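Local coordinates for protein Exo-beta-1,3-glucanase (Streptomyces sp. SirexAA-E, PDB 4PEY) that trims laminarin and laminari-oligosaccharides as an exo-beta-1,3-glucanase of glycoside hydrolase family 55, releasing glucose and laminaribiose, at residues G188-T193 and V528-K533; Q203-P206 and Y210-L213; E214-S219 and L429-F434; A467-G472 and I506-G511. The protein carries 1 engineered substitution. All coordinates share one frame; numbering follows the deposited sequence. Where two conformers were deposited one is given.

How the interactions relate
Glycoside hydrolase family 55 enzymes pair two beta-helix domains, and interactions 1 and 3 join them, interaction 1 beside the bound glucan: G188-T193 and E214-S219 come from the first domain, V528-K533 and L429-F434 from the second. Interaction 2 lies on the first domain, adjoins interaction 3 in sequence on strand 210-220, and meets interaction 1 where T211 N probably bonds to M192 O (3.0 Å), strands 191-198 and 210-220 being neighbours. Centres are about 15 Å apart for interactions 1 and 2, and for 2 and 3; interaction 4, in the second domain, is about 20 Å from interaction 1. Along the chain, interactions 2 to 4 fall between the two halves of interaction 1.

Interaction 1: G188-T193 and V528-K533; sequences GVWNMT and VSLGGK
The six-membered half of the W190 indole carries this contact. L530 CD2 approaches it obliquely and comes closest at CH2, 3.6 Å away, with CZ3 the next atom it meets. V528 lies over one face of the same ring, its CG1 4.2 Å from CZ2; its other methyl, CG2, stands 4.3 Å above the ring plane, displaced toward the rim. The meeting is wholly apolar and small, with 128 Å² buried over both sides. W190 CG stands anti to its own carbonyl carbon (chi1 -62°), and this rotation brings the six-membered ring to the other segment. The ring also meets Y497 edge-to-face; Y497 and V528 lie on neighbouring strands, 489-498 and 520-529. The two segments belong to the two beta-helix domains that this glycosidase family places side by side, W190 just ahead of strand 191-198 and V528 near the end of strand 520-529. The site is close at hand: L530 touches a bound glucose, and the W190 side chain packs on the substrate-binding Q173. Beyond L530 the chain reverses in a type I' turn to K533, through G531 and G532, both at positive phi. Past W190, the start of strand 191-198 is tied locally by a bond from T193 OG1 to N191 OD1 of 2.8 Å, while the M192 side chain packs on Y210.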
loop_
_atom_site.group_PDB
_atom_site.type_symbol
_atom_site.label_atom_id
_atom_site.label_comp_id
_atom_site.label_asym_id
_atom_site.label_seq_id
_atom_site.Cartn_x
_atom_site.Cartn_y
_atom_site.Cartn_z
ATOM N N GLY A 188 -9.928 10.333 15.771
ATOM C CA GLY A 188 -10.268 9.971 14.405
ATOM C C GLY A 188 -10.767 11.205 13.680
ATOM O O GLY A 188 -11.407 12.059 14.286
ATOM N N VAL A 189 -10.472 11.304 12.388
ATOM C CA VAL A 189 -10.869 12.464 11.595
ATOM C C VAL A 189 -12.003 12.076 10.640
ATOM O O VAL A 189 -13.158 12.422 10.904
ATOM C CB VAL A 189 -9.656 13.053 10.847
ATOM C CG1 VAL A 189 -10.070 14.218 9.948
ATOM C CG2 VAL A 189 -8.620 13.514 11.872
ATOM N N TRP A 190 -11.698 11.336 9.568
ATOM C CA TRP A 190 -12.757 10.862 8.661
ATOM C C TRP A 190 -12.977 9.348 8.690
ATOM O O TRP A 190 -14.115 8.890 8.563
ATOM C CB TRP A 190 -12.474 11.265 7.209
ATOM C CG TRP A 190 -12.415 12.748 6.961
ATOM C CD1 TRP A 190 -12.883 13.748 7.764
ATOM C CD2 TRP A 190 -11.809 13.384 5.835
ATOM N NE1 TRP A 190 -12.617 14.973 7.196
ATOM C CE2 TRP A 190 -11.962 14.776 6.007
ATOM C CE3 TRP A 190 -11.173 12.909 4.684
ATOM C CZ2 TRP A 190 -11.478 15.700 5.084
ATOM C CZ3 TRP A 190 -10.697 13.822 3.766
ATOM C CH2 TRP A 190 -10.852 15.207 3.971
ATOM N N ASN A 191 -11.903 8.571 8.839
ATOM C CA ASN A 191 -12.025 7.117 8.718
ATOM C C ASN A 191 -10.829 6.395 9.303
ATOM O O ASN A 191 -9.848 6.156 8.598
ATOM C CB ASN A 191 -12.197 6.715 7.245
ATOM C CG ASN A 191 -12.159 5.200 7.029
ATOM O OD1 ASN A 191 -12.436 4.420 7.939
ATOM N ND2 ASN A 191 -11.789 4.786 5.817
ATOM N N MET A 192 -10.875 6.066 10.570
ATOM C CA MET A 192 -9.878 5.232 11.190
ATOM C C MET A 192 -10.393 3.811 11.373
ATOM O O MET A 192 -11.337 3.578 12.087
ATOM C CB MET A 192 -9.438 5.813 12.544
ATOM C CG MET A 192 -8.447 6.972 12.528
ATOM S SD MET A 192 -8.745 8.335 11.340
ATOM C CE MET A 192 -7.254 9.297 11.576
ATOM N N THR A 193 -9.790 2.891 10.651
ATOM C CA THR A 193 -10.231 1.502 10.635
ATOM C C THR A 193 -9.177 0.585 11.278
ATOM O O THR A 193 -7.961 0.776 11.098
ATOM C CB THR A 193 -10.549 1.044 9.182
ATOM O OG1 THR A 193 -11.661 1.794 8.683
ATOM C CG2 THR A 193 -10.883 -0.446 9.105
ATOM N N VAL A 528 -16.670 12.754 0.565
ATOM C CA VAL A 528 -16.257 14.079 1.015
ATOM C C VAL A 528 -15.867 14.933 -0.181
ATOM O O VAL A 528 -15.076 14.489 -1.025
ATOM C CB VAL A 528 -15.036 14.031 1.981
ATOM C CG1 VAL A 528 -14.855 15.382 2.652
ATOM C CG2 VAL A 528 -15.165 12.917 3.026
ATOM N N SER A 529 -16.430 16.139 -0.268
ATOM C CA SER A 529 -15.946 17.132 -1.219
ATOM C C SER A 529 -14.867 17.969 -0.562
ATOM O O SER A 529 -15.090 18.535 0.505
ATOM C CB SER A 529 -17.080 18.047 -1.699
ATOM O OG SER A 529 -16.565 19.166 -2.408
ATOM N N LEU A 530 -13.709 18.067 -1.206
ATOM C CA LEU A 530 -12.615 18.844 -0.644
ATOM C C LEU A 530 -12.777 20.317 -1.040
ATOM O O LEU A 530 -12.534 20.711 -2.188
ATOM C CB LEU A 530 -11.262 18.273 -1.103
ATOM C CG LEU A 530 -11.099 16.759 -0.865
ATOM C CD1 LEU A 530 -9.771 16.250 -1.401
ATOM C CD2 LEU A 530 -11.268 16.411 0.621
ATOM N N GLY A 531 -13.227 21.129 -0.089
ATOM C CA GLY A 531 -13.336 22.563 -0.309
ATOM C C GLY A 531 -14.377 22.985 -1.338
ATOM O O GLY A 531 -14.239 24.028 -1.978
ATOM N N GLY A 532 -15.416 22.173 -1.509
ATOM C CA GLY A 532 -16.495 22.503 -2.427
ATOM C C GLY A 532 -16.148 22.406 -3.906
ATOM O O GLY A 532 -16.872 22.934 -4.753
ATOM N N LYS A 533 -15.045 21.737 -4.229
ATOM C CA LYS A 533 -14.656 21.563 -5.623
ATOM C C LYS A 533 -15.369 20.337 -6.185
ATOM O O LYS A 533 -14.859 19.204 -6.120
ATOM C CB LYS A 533 -13.137 21.431 -5.746
ATOM C CG LYS A 533 -12.376 22.637 -5.196
ATOM C CD LYS A 533 -12.584 23.852 -6.077
ATOM C CE LYS A 533 -11.804 25.064 -5.579
ATOM N NZ LYS A 533 -12.119 26.251 -6.417
#

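Interaction 2: Q203-P206 and Y210-L213; sequences QSFP and YTTL
The side-chain amide of Q203 overlaps the backbone of Y210 to T212: its OE1 accepts the T212 N-H at 2.9 Å and nearly straight (167°), and its CD comes within 3.5 Å of Y210 O. The segments form a reversal in the first beta-helix domain, on the side that meets the second, where the loop after strand 191-198 folds back on the start of strand 210-220. T211 bonds to strand 191-198 through its backbone, while the Q203 oxygen serves the next N-H along. The carboxamide gets there because the chain leaves extended (chi1 171°) and then bends at chi2. Its NE2 is held by D524 of the second domain, which also binds T211 OG1, so one carboxylate oxygen ties loop and strand together. S204 OG, 3.4 Å from Y210 CB, is bonded to P208 O, and T212 OG1 to P201 O. The F205 ring turns away from the strand and packs on L526 and Q556 of the second domain, with a cis peptide following before P206. Y210 O is gripped twice, by S204 N at 3.1 Å and 178° and by F205 N, also at 3.1 Å but more bent, the two donors reaching it from opposite faces of the carbonyl plane.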
loop_
_atom_site.group_PDB
_atom_site.type_symbol
_atom_site.label_atom_id
_atom_site.label_comp_id
_atom_site.label_asym_id
_atom_site.label_seq_id
_atom_site.Cartn_x
_atom_site.Cartn_y
_atom_site.Cartn_z
ATOM N N GLN A 203 -15.720 0.114 18.206
ATOM C CA GLN A 203 -16.579 0.547 17.106
ATOM C C GLN A 203 -17.465 1.709 17.530
ATOM O O GLN A 203 -18.185 1.604 18.526
ATOM C CB GLN A 203 -17.447 -0.619 16.630
ATOM C CG GLN A 203 -18.535 -0.236 15.635
ATOM C CD GLN A 203 -17.980 0.088 14.260
ATOM O OE1 GLN A 203 -17.000 -0.510 13.816
ATOM N NE2 GLN A 203 -18.614 1.035 13.575
ATOM N N SER A 204 -17.434 2.807 16.775
ATOM C CA SER A 204 -18.196 3.987 17.179
ATOM C C SER A 204 -18.653 4.878 16.028
ATOM O O SER A 204 -19.289 5.900 16.275
ATOM C CB SER A 204 -17.370 4.832 18.150
ATOM O OG SER A 204 -16.253 5.387 17.485
ATOM N N PHE A 205 -18.318 4.507 14.792
ATOM C CA PHE A 205 -18.699 5.288 13.610
ATOM C C PHE A 205 -20.187 5.668 13.683
ATOM O O PHE A 205 -21.036 4.819 13.968
ATOM C CB PHE A 205 -18.393 4.474 12.347
ATOM C CG PHE A 205 -18.483 5.253 11.060
ATOM C CD1 PHE A 205 -19.698 5.398 10.399
ATOM C CD2 PHE A 205 -17.343 5.795 10.481
ATOM C CE1 PHE A 205 -19.775 6.108 9.201
ATOM C CE2 PHE A 205 -17.416 6.501 9.288
ATOM C CZ PHE A 205 -18.629 6.653 8.644
ATOM N N PRO A 206 -20.521 6.939 13.409
ATOM C CA PRO A 206 -19.673 7.982 12.817
ATOM C C PRO A 206 -18.878 8.857 13.789
ATOM O O PRO A 206 -17.991 9.582 13.331
ATOM C CB PRO A 206 -20.691 8.849 12.071
ATOM C CG PRO A 206 -21.912 8.750 12.912
ATOM C CD PRO A 206 -21.937 7.343 13.444
ATOM N N TYR A 210 -14.634 5.583 14.015
ATOM C CA TYR A 210 -13.878 4.357 14.255
ATOM C C TYR A 210 -14.629 3.122 13.745
ATOM O O TYR A 210 -15.738 2.810 14.209
ATOM C CB TYR A 210 -13.597 4.186 15.749
ATOM C CG TYR A 210 -12.678 5.216 16.372
ATOM C CD1 TYR A 210 -11.631 5.784 15.658
ATOM C CD2 TYR A 210 -12.856 5.605 17.697
ATOM C CE1 TYR A 210 -10.782 6.718 16.256
ATOM C CE2 TYR A 210 -12.024 6.528 18.294
ATOM C CZ TYR A 210 -10.987 7.081 17.572
ATOM O OH TYR A 210 -10.160 7.996 18.190
ATOM N N THR A 211 -14.001 2.416 12.813
ATOM C CA THR A 211 -14.497 1.145 12.302
ATOM C C THR A 211 -13.594 0.069 12.872
ATOM O O THR A 211 -12.419 0.019 12.533
ATOM C CB THR A 211 -14.470 1.098 10.759
ATOM O OG1 THR A 211 -15.343 2.109 10.240
ATOM C CG2 THR A 211 -14.901 -0.277 10.235
ATOM N N THR A 212 -14.129 -0.776 13.748
ATOM C CA THR A 212 -13.292 -1.694 14.509
ATOM C C THR A 212 -13.768 -3.134 14.389
ATOM O O THR A 212 -14.887 -3.466 14.795
ATOM C CB THR A 212 -13.254 -1.291 15.997
ATOM O OG1 THR A 212 -12.802 0.067 16.103
ATOM C CG2 THR A 212 -12.333 -2.210 16.789
ATOM N N LEU A 213 -12.898 -3.978 13.844
ATOM C CA LEU A 213 -13.143 -5.408 13.714
ATOM C C LEU A 213 -12.236 -6.159 14.688
ATOM O O LEU A 213 -11.042 -5.878 14.769
ATOM C CB LEU A 213 -12.895 -5.875 12.277
ATOM C CG LEU A 213 -13.829 -5.404 11.153
ATOM C CD1 LEU A 213 -13.783 -3.902 10.910
ATOM C CD2 LEU A 213 -13.458 -6.113 9.873
#

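Interaction 3: E214-S219 and L429-F434; sequences ETTPVS and LATGLF
The flat element here is the peptide carbonyl of V218: L429 CD2 presses on V218 O at 3.2 Å, and a water donates to the same oxygen at 3.0 Å. No ring stacks across this contact, which joins corners in the coils of two beta-helix domains, E214-S219 from the first and L429-F434 from the second. The corner in the first segment falls at P217 and V218, that in the second at T431 and G432; at the backbone angles of G432 (83/63) a CB would jam against the preceding carbonyl O. The L429 side chain faces the other domain, its CG anti to the backbone N (chi1 172°); CD2 thereby lies 4.1 Å from V218 CB as well as against the carbonyl. Beside this pair the side chains of T216 and T431 cross obliquely, meeting CG2 to CG2 at 4.1 Å. Their hydroxyls bond elsewhere: T216 OG1 to D179 and S195, T431 OG1 to D397. Each aspartate thus belongs to its own threonine's domain, and the methyl groups are what the two threonines present to each other. The polar link between the segments is the water, which donates its second hydrogen bond to T431 OG1 at 2.9 Å, bridging that hydroxyl and V218 O.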
loop_
_atom_site.group_PDB
_atom_site.type_symbol
_atom_site.label_atom_id
_atom_site.label_comp_id
_atom_site.label_asym_id
_atom_site.label_seq_id
_atom_site.Cartn_x
_atom_site.Cartn_y
_atom_site.Cartn_z
ATOM N N GLU A 214 -12.800 -7.112 15.427
ATOM C CA GLU A 214 -12.038 -7.836 16.443
ATOM C C GLU A 214 -10.848 -8.604 15.854
ATOM O O GLU A 214 -9.770 -8.655 16.457
ATOM C CB GLU A 214 -12.965 -8.793 17.196
ATOM C CG GLU A 214 -12.287 -9.620 18.283
ATOM C CD GLU A 214 -12.059 -8.843 19.571
ATOM O OE1 GLU A 214 -12.533 -7.692 19.668
ATOM O OE2 GLU A 214 -11.410 -9.395 20.492
ATOM N N THR A 215 -11.043 -9.194 14.678
ATOM C CA THR A 215 -9.983 -9.939 14.005
ATOM C C THR A 215 -9.909 -9.603 12.518
ATOM O O THR A 215 -10.857 -9.063 11.940
ATOM C CB THR A 215 -10.172 -11.470 14.135
ATOM O OG1 THR A 215 -11.395 -11.869 13.495
ATOM C CG2 THR A 215 -10.190 -11.898 15.596
ATOM N N THR A 216 -8.776 -9.942 11.908
ATOM C CA THR A 216 -8.620 -9.888 10.459
ATOM C C THR A 216 -8.906 -11.288 9.903
ATOM O O THR A 216 -8.294 -12.253 10.357
ATOM C CB THR A 216 -7.208 -9.426 10.069
ATOM O OG1 THR A 216 -6.868 -8.231 10.796
ATOM C CG2 THR A 216 -7.118 -9.162 8.566
ATOM N N PRO A 217 -9.845 -11.409 8.939
ATOM C CA PRO A 217 -10.291 -12.741 8.493
ATOM C C PRO A 217 -9.133 -13.661 8.123
ATOM O O PRO A 217 -9.074 -14.819 8.557
ATOM C CB PRO A 217 -11.157 -12.432 7.268
ATOM C CG PRO A 217 -11.662 -11.056 7.503
ATOM C CD PRO A 217 -10.608 -10.323 8.296
ATOM N N VAL A 218 -8.236 -13.146 7.294
ATOM C CA VAL A 218 -7.006 -13.832 6.899
ATOM C C VAL A 218 -5.894 -12.796 6.808
ATOM O O VAL A 218 -6.132 -11.713 6.268
ATOM C CB VAL A 218 -7.129 -14.532 5.514
ATOM C CG1 VAL A 218 -5.925 -15.424 5.249
ATOM C CG2 VAL A 218 -8.438 -15.310 5.382
ATOM N N SER A 219 -4.700 -13.104 7.304
ATOM C CA SER A 219 -3.551 -12.262 7.015
ATOM C C SER A 219 -2.304 -13.125 6.985
ATOM O O SER A 219 -2.260 -14.215 7.569
ATOM C CB SER A 219 -3.404 -11.119 8.030
ATOM O OG SER A 219 -3.190 -11.600 9.346
ATOM N N LEU A 429 -9.600 -10.980 -0.642
ATOM C CA LEU A 429 -9.597 -10.111 0.531
ATOM C C LEU A 429 -8.630 -8.960 0.291
ATOM O O LEU A 429 -7.461 -9.190 -0.033
ATOM C CB LEU A 429 -9.184 -10.884 1.796
ATOM C CG LEU A 429 -8.961 -10.021 3.046
ATOM C CD1 LEU A 429 -10.273 -9.383 3.522
ATOM C CD2 LEU A 429 -8.311 -10.826 4.159
ATOM N N ALA A 430 -9.121 -7.734 0.451
ATOM C CA ALA A 430 -8.286 -6.533 0.404
ATOM C C ALA A 430 -8.263 -5.896 1.787
ATOM O O ALA A 430 -9.313 -5.567 2.348
ATOM C CB ALA A 430 -8.806 -5.535 -0.639
ATOM N N THR A 431 -7.068 -5.754 2.346
ATOM C CA THR A 431 -6.889 -5.059 3.617
ATOM C C THR A 431 -5.958 -3.859 3.401
ATOM O O THR A 431 -4.773 -4.028 3.093
ATOM C CB THR A 431 -6.329 -6.015 4.712
ATOM O OG1 THR A 431 -5.140 -6.668 4.242
ATOM C CG2 THR A 431 -7.356 -7.091 5.066
ATOM N N GLY A 432 -6.492 -2.643 3.523
ATOM C CA GLY A 432 -5.690 -1.454 3.270
ATOM C C GLY A 432 -5.611 -1.105 1.793
ATOM O O GLY A 432 -4.529 -1.097 1.200
ATOM N N LEU A 433 -6.763 -0.799 1.204
ATOM C CA LEU A 433 -6.875 -0.564 -0.229
ATOM C C LEU A 433 -6.935 0.936 -0.541
ATOM O O LEU A 433 -7.855 1.617 -0.109
ATOM C CB LEU A 433 -8.122 -1.274 -0.763
ATOM C CG LEU A 433 -8.475 -1.206 -2.248
ATOM C CD1 LEU A 433 -7.402 -1.887 -3.061
ATOM C CD2 LEU A 433 -9.835 -1.872 -2.489
ATOM N N PHE A 434 -5.942 1.444 -1.269
ATOM C CA PHE A 434 -5.862 2.868 -1.607
ATOM C C PHE A 434 -5.828 2.981 -3.127
ATOM O O PHE A 434 -4.872 2.511 -3.745
ATOM C CB PHE A 434 -4.589 3.523 -1.042
ATOM C CG PHE A 434 -4.429 3.459 0.465
ATOM C CD1 PHE A 434 -4.103 2.268 1.100
ATOM C CD2 PHE A 434 -4.508 4.623 1.231
ATOM C CE1 PHE A 434 -3.917 2.221 2.473
ATOM C CE2 PHE A 434 -4.304 4.596 2.601
ATOM C CZ PHE A 434 -4.004 3.389 3.231
HETATM O O HOH W 1 -4.569 -9.337 5.347
#

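Interaction 4: A467-G472 and I506-G511; sequences AAIQNG and IRQQHG
I469 points its CD1 at the other segment, where I506 and Q508 receive it from different directions. Against I506 the side chains lie aslant, CD1 meeting the CG2 methyl at 3.8 Å; against Q508 they stand at about a right angle, CD1 lying 4.2 Å from the amide OE1. R507 O also comes within 4.2 Å of CD1, so a single terminal methyl makes every contact across the segments. I469 reaches out in this way because its CG1 sits in the crowded position between the backbone N and the carbonyl carbon (chi1 58°), with the chain then running on extended to CD1. The I469 side chain also packs on W412.

The Q508 amide is turned by bonds of its own. NE2 donates to H510 O at 3.1 Å and 168°, with that oxygen exactly in the amide plane, and bonds to Y477 O too. Two carbonyls thus hold the nitrogen and fix which end of the amide, the oxygen, faces I469. A leucine here would probably leave the carbonyls of H510 and Y477 without this donor. On the other segment Q470 closes a similar local bond, NE2 to G472 O at 3.0 Å. Strand 470-471 pairs antiparallel with 474-475 and strand 507-508 parallel with 535-536, both in excursions from the second beta-helix domain, and they lie near the substrate site: the side chains of I469 and R403, and of I506 and Y461, are about 9 Å apart.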
loop_
_atom_site.group_PDB
_atom_site.type_symbol
_atom_site.label_atom_id
_atom_site.label_comp_id
_atom_site.label_asym_id
_atom_site.label_seq_id
_atom_site.Cartn_x
_atom_site.Cartn_y
_atom_site.Cartn_z
ATOM N N ALA A 467 -19.766 15.814 -19.069
ATOM C CA ALA A 467 -19.851 14.837 -20.152
ATOM C C ALA A 467 -18.685 13.853 -20.147
ATOM O O ALA A 467 -18.840 12.694 -20.547
ATOM C CB ALA A 467 -19.918 15.547 -21.489
ATOM N N ALA A 468 -17.523 14.320 -19.700
ATOM C CA ALA A 468 -16.302 13.519 -19.738
ATOM C C ALA A 468 -16.369 12.312 -18.813
ATOM O O ALA A 468 -15.622 11.353 -18.992
ATOM C CB ALA A 468 -15.098 14.381 -19.385
ATOM N N ILE A 469 -17.250 12.360 -17.816
ATOM C CA ILE A 469 -17.374 11.235 -16.895
ATOM C C ILE A 469 -18.791 10.657 -16.894
ATOM O O ILE A 469 -19.181 9.956 -15.967
ATOM C CB ILE A 469 -16.961 11.625 -15.448
ATOM C CG1 ILE A 469 -17.808 12.787 -14.904
ATOM C CG2 ILE A 469 -15.463 11.936 -15.395
ATOM C CD1 ILE A 469 -17.523 13.122 -13.441
ATOM N N GLN A 470 -19.560 10.936 -17.942
ATOM C CA GLN A 470 -20.902 10.364 -18.032
ATOM C C GLN A 470 -20.803 8.846 -18.183
ATOM O O GLN A 470 -20.010 8.336 -18.974
ATOM C CB GLN A 470 -21.690 10.974 -19.191
ATOM C CG GLN A 470 -23.172 10.593 -19.194
ATOM C CD GLN A 470 -23.973 11.260 -18.072
ATOM O OE1 GLN A 470 -23.640 12.358 -17.610
ATOM N NE2 GLN A 470 -25.041 10.599 -17.639
ATOM N N ASN A 471 -21.612 8.141 -17.398
ATOM C CA ASN A 471 -21.557 6.692 -17.271
ATOM C C ASN A 471 -22.949 6.120 -17.517
ATOM O O ASN A 471 -23.656 5.767 -16.578
ATOM C CB ASN A 471 -21.033 6.330 -15.875
ATOM C CG ASN A 471 -21.076 4.838 -15.577
ATOM O OD1 ASN A 471 -21.121 3.999 -16.480
ATOM N ND2 ASN A 471 -21.061 4.503 -14.288
ATOM N N GLY A 472 -23.357 6.048 -18.778
ATOM C CA GLY A 472 -24.732 5.692 -19.082
ATOM C C GLY A 472 -25.640 6.784 -18.541
ATOM O O GLY A 472 -25.474 7.951 -18.895
ATOM N N ILE A 506 -18.820 20.209 -11.506
ATOM C CA ILE A 506 -19.096 18.793 -11.717
ATOM C C ILE A 506 -19.801 18.146 -10.522
ATOM O O ILE A 506 -19.616 18.549 -9.363
ATOM C CB ILE A 506 -17.776 18.049 -12.066
ATOM C CG1 ILE A 506 -17.405 18.364 -13.521
ATOM C CG2 ILE A 506 -17.876 16.522 -11.875
ATOM C CD1 ILE A 506 -16.050 17.860 -13.952
ATOM N N ARG A 507 -20.653 17.176 -10.831
ATOM C CA ARG A 507 -21.311 16.333 -9.842
ATOM C C ARG A 507 -20.895 14.873 -10.017
ATOM O O ARG A 507 -20.839 14.359 -11.140
ATOM C CB ARG A 507 -22.832 16.451 -9.961
ATOM C CG ARG A 507 -23.353 17.814 -9.549
ATOM C CD ARG A 507 -23.038 18.092 -8.085
ATOM N NE ARG A 507 -23.543 19.388 -7.634
ATOM C CZ ARG A 507 -22.812 20.496 -7.521
ATOM N NH1 ARG A 507 -21.513 20.492 -7.813
ATOM N NH2 ARG A 507 -23.384 21.615 -7.088
ATOM N N GLN A 508 -20.613 14.222 -8.894
ATOM C CA GLN A 508 -20.293 12.799 -8.846
ATOM C C GLN A 508 -21.496 12.122 -8.207
ATOM O O GLN A 508 -21.826 12.440 -7.072
ATOM C CB GLN A 508 -19.018 12.563 -8.027
ATOM C CG GLN A 508 -18.664 11.098 -7.763
ATOM C CD GLN A 508 -17.999 10.412 -8.949
ATOM O OE1 GLN A 508 -17.375 11.061 -9.800
ATOM N NE2 GLN A 508 -18.123 9.092 -9.008
ATOM N N GLN A 509 -22.186 11.230 -8.915
ATOM C CA GLN A 509 -23.444 10.719 -8.365
ATOM C C GLN A 509 -23.237 9.998 -7.032
ATOM O O GLN A 509 -24.018 10.175 -6.092
ATOM C CB GLN A 509 -24.135 9.791 -9.362
ATOM C CG GLN A 509 -25.581 9.506 -9.032
ATOM C CD GLN A 509 -26.400 9.156 -10.273
ATOM O OE1 GLN A 509 -26.220 9.737 -11.346
ATOM N NE2 GLN A 509 -27.301 8.211 -10.126
ATOM N N HIS A 510 -22.176 9.202 -6.939
ATOM C CA HIS A 510 -21.906 8.453 -5.717
ATOM C C HIS A 510 -20.450 8.011 -5.637
ATOM O O HIS A 510 -19.732 7.989 -6.644
ATOM C CB HIS A 510 -22.821 7.226 -5.627
ATOM C CG HIS A 510 -22.906 6.439 -6.901
ATOM N ND1 HIS A 510 -24.107 6.096 -7.484
ATOM C CD2 HIS A 510 -21.938 5.945 -7.713
ATOM C CE1 HIS A 510 -23.877 5.409 -8.592
ATOM N NE2 HIS A 510 -22.570 5.309 -8.757
ATOM N N GLY A 511 -20.010 7.664 -4.433
ATOM C CA GLY A 511 -18.700 7.062 -4.259
ATOM C C GLY A 511 -18.747 5.561 -4.510
ATOM O O GLY A 511 -17.766 4.967 -4.967
#